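Acetyl-CoA acetyltransferase (Mycobacterium smegmatis, PDB 4EGV) is a monomeric protein with the thiolase fold that probably acts as an acyltransferase. Local coordinates at residues 65-70 / 134-139. Numbering follows the deposited sequence.
Sequences ARAIDT and NDVVLI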
ATOM      1  N   ALA A  65      -9.756  28.229   2.335  1.00 42.98           N
ATOM      2  CA  ALA A  65      -9.080  28.231   1.050  1.00 42.64           C
ATOM      3  C   ALA A  65      -8.048  29.368   0.870  1.00 42.82           C
ATOM      4  O   ALA A  65      -6.947  29.138   0.373  1.00 42.03           O
ATOM      5  CB  ALA A  65     -10.092  28.288  -0.055  1.00 42.57           C
ATOM      6  N   ARG A  66      -8.404  30.593   1.264  1.00 43.16           N
ATOM      7  CA  ARG A  66      -7.458  31.716   1.199  1.00 43.51           C
ATOM      8  C   ARG A  66      -6.262  31.537   2.142  1.00 42.70           C
ATOM      9  O   ARG A  66      -5.218  32.130   1.919  1.00 42.24           O
ATOM     10  CB  ARG A  66      -8.153  33.074   1.414  1.00 44.00           C
ATOM     11  CG  ARG A  66      -8.882  33.594   0.165  1.00 47.06           C
ATOM     12  CD  ARG A  66      -9.523  35.012   0.338  1.00 51.62           C
ATOM     13  NE  ARG A  66     -10.355  35.171   1.551  1.00 54.12           N
ATOM     14  CZ  ARG A  66     -11.678  34.986   1.637  1.00 52.99           C
ATOM     15  NH1 ARG A  66     -12.396  34.634   0.587  1.00 51.25           N
ATOM     16  NH2 ARG A  66     -12.287  35.155   2.794  1.00 52.12           N
ATOM     17  N   ALA A  67      -6.413  30.692   3.163  1.00 41.68           N
ATOM     18  CA  ALA A  67      -5.378  30.502   4.154  1.00 40.81           C
ATOM     19  C   ALA A  67      -4.396  29.373   3.813  1.00 40.15           C
ATOM     20  O   ALA A  67      -3.343  29.252   4.445  1.00 39.78           O
ATOM     21  CB  ALA A  67      -6.005  30.278   5.552  1.00 40.95           C
ATOM     22  N   ILE A  68      -4.754  28.541   2.840  1.00 39.02           N
ATOM     23  CA  ILE A  68      -3.884  27.448   2.395  1.00 38.44           C
ATOM     24  C   ILE A  68      -2.549  27.950   1.785  1.00 38.72           C
ATOM     25  O   ILE A  68      -2.540  28.675   0.794  1.00 38.17           O
ATOM     26  CB  ILE A  68      -4.593  26.472   1.387  1.00 38.00           C
ATOM     27  CG1 ILE A  68      -5.761  25.764   2.043  1.00 36.80           C
ATOM     28  CG2 ILE A  68      -3.620  25.434   0.849  1.00 36.30           C
ATOM     29  CD1 ILE A  68      -6.736  25.146   1.072  1.00 32.92           C
ATOM     30  N   ASP A  69      -1.442  27.530   2.384  1.00 38.55           N
ATOM     31  CA  ASP A  69      -0.140  27.916   1.929  1.00 39.16           C
ATOM     32  C   ASP A  69       0.588  26.841   1.087  1.00 38.74           C
ATOM     33  O   ASP A  69       1.505  27.167   0.311  1.00 38.53           O
ATOM     34  CB  ASP A  69       0.727  28.482   3.084  1.00 40.00           C
ATOM     35  CG  ASP A  69       0.895  27.500   4.304  1.00 43.46           C
ATOM     36  OD1 ASP A  69       1.513  26.404   4.204  1.00 44.63           O
ATOM     37  OD2 ASP A  69       0.436  27.864   5.411  1.00 46.01           O
ATOM     38  N   THR A  70       0.179  25.574   1.223  1.00 38.06           N
ATOM     39  CA  THR A  70       0.742  24.506   0.405  1.00 37.12           C
ATOM     40  C   THR A  70      -0.311  23.536  -0.051  1.00 35.89           C
ATOM     41  O   THR A  70      -1.157  23.146   0.733  1.00 35.12           O
ATOM     42  CB  THR A  70       1.804  23.709   1.149  1.00 37.50           C
ATOM     43  OG1 THR A  70       2.683  24.626   1.779  1.00 37.53           O
ATOM     44  CG2 THR A  70       2.595  22.844   0.177  1.00 37.51           C
ATOM     45  N   ASN A 134       5.213  25.404   7.692  1.00 46.86           N
ATOM     46  CA  ASN A 134       3.964  25.509   7.005  1.00 45.98           C
ATOM     47  C   ASN A 134       2.862  25.657   8.035  1.00 45.43           C
ATOM     48  O   ASN A 134       3.102  25.396   9.188  1.00 44.97           O
ATOM     49  CB  ASN A 134       3.780  24.283   6.118  1.00 46.27           C
ATOM     50  CG  ASN A 134       4.655  24.305   4.909  1.00 44.95           C
ATOM     51  OD1 ASN A 134       4.325  24.891   3.942  1.00 43.87           O
ATOM     52  ND2 ASN A 134       5.779  23.660   4.979  1.00 44.72           N
ATOM     53  N   ASP A 135       1.676  26.088   7.626  1.00 45.12           N
ATOM     54  CA  ASP A 135       0.565  26.358   8.538  1.00 45.15           C
ATOM     55  C   ASP A 135      -0.758  25.706   8.148  1.00 43.57           C
ATOM     56  O   ASP A 135      -1.436  25.155   8.922  1.00 43.14           O
ATOM     57  CB  ASP A 135       0.339  27.860   8.672  1.00 46.32           C
ATOM     58  CG  ASP A 135       1.396  28.556   9.480  1.00 49.36           C
ATOM     59  OD1 ASP A 135       1.639  28.184  10.604  1.00 50.04           O
ATOM     60  OD2 ASP A 135       1.975  29.489   8.989  1.00 51.52           O
ATOM     61  N   VAL A 136      -1.128  25.824   6.919  1.00 41.89           N
ATOM     62  CA  VAL A 136      -2.287  25.138   6.347  1.00 39.97           C
ATOM     63  C   VAL A 136      -1.950  24.423   5.037  1.00 38.71           C
ATOM     64  O   VAL A 136      -1.512  25.032   4.066  1.00 37.74           O
ATOM     65  CB  VAL A 136      -3.485  26.072   6.124  1.00 39.99           C
ATOM     66  CG1 VAL A 136      -4.726  25.284   5.720  1.00 38.53           C
ATOM     67  CG2 VAL A 136      -3.743  26.895   7.347  1.00 39.64           C
ATOM     68  N   VAL A 137      -2.169  23.122   5.028  1.00 37.06           N
ATOM     69  CA  VAL A 137      -1.794  22.311   3.911  1.00 35.65           C
ATOM     70  C   VAL A 137      -2.993  21.520   3.418  1.00 34.00           C
ATOM     71  O   VAL A 137      -3.775  21.030   4.189  1.00 33.22           O
ATOM     72  CB  VAL A 137      -0.645  21.344   4.315  1.00 36.16           C
ATOM     73  CG1 VAL A 137      -0.259  20.369   3.162  1.00 36.30           C
ATOM     74  CG2 VAL A 137       0.565  22.123   4.809  1.00 35.32           C
ATOM     75  N   LEU A 138      -3.120  21.411   2.109  1.00 32.53           N
ATOM     76  CA  LEU A 138      -4.112  20.548   1.470  1.00 30.92           C
ATOM     77  C   LEU A 138      -3.446  19.455   0.642  1.00 30.06           C
ATOM     78  O   LEU A 138      -2.636  19.717  -0.209  1.00 29.14           O
ATOM     79  CB  LEU A 138      -5.098  21.352   0.589  1.00 30.91           C
ATOM     80  CG  LEU A 138      -6.264  20.558  -0.022  1.00 30.28           C
ATOM     81  CD1 LEU A 138      -7.143  19.957   1.092  1.00 29.95           C
ATOM     82  CD2 LEU A 138      -7.105  21.377  -0.959  1.00 26.65           C
ATOM     83  N   ILE A 139      -3.809  18.215   0.925  1.00 29.64           N
ATOM     84  CA  ILE A 139      -3.342  17.059   0.204  1.00 29.52           C
ATOM     85  C   ILE A 139      -4.496  16.448  -0.609  1.00 28.54           C
ATOM     86  O   ILE A 139      -5.636  16.457  -0.167  1.00 28.22           O
ATOM     87  CB  ILE A 139      -2.772  16.087   1.229  1.00 30.28           C
ATOM     88  CG1 ILE A 139      -1.455  16.625   1.773  1.00 31.78           C
ATOM     89  CG2 ILE A 139      -2.534  14.687   0.667  1.00 31.05           C
ATOM     90  CD1 ILE A 139      -1.057  15.978   3.097  1.00 34.69           C
TER
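Asp69 lays its carboxylate against the backbone at the start of strand 136-143, where it overlaps the amides of Asp135 and Val136. Its CG sits in the crowded position between its own N and carbonyl carbon (chi1 56°), which brings OD2 to 3.0 Å from Val136 N along a nearly straight N-H (169°), although the donor approaches from above the carboxylate plane. Asp135 N is shared by both oxygens, through two weak bonds. The main chain of Asp69 makes the return bond: its N gives to Val136 O (3.0 Å), in the carbonyl plane, and Thr70 N adds a weak, longer bond to that oxygen. One residue of strand is thus gripped at both its N-H and its C=O.

That weak bond and the one from Leu138 N to Thr70 O (3.0 Å, almost along the C=O axis) frame the parallel bridge of Thr70 with Val137, whose CA lies 3.3 Å from Thr70 O in a CA-H...O contact. Ile68, its CG1 beside its own backbone N, crosses Val136 at about a right angle, CG1 to CG1 3.8 Å, and its CD1 lies 4.2 Å from Leu138 CB. The bridge joins strand 70-73 to strand 136-143 as parallel neighbours in the large mixed sheet of the thiolase fold; helix 117-130 packs on the face of Thr70 and Val137 through Phe125, and Leu138 touches Ala50 of helix 42-56.

Asp135 OD2 is 4.2 Å from Asp69 OD2, a proximity of like charges that could raise the pKa of either acid; the amides donating to Asp69 would favour its ionised form.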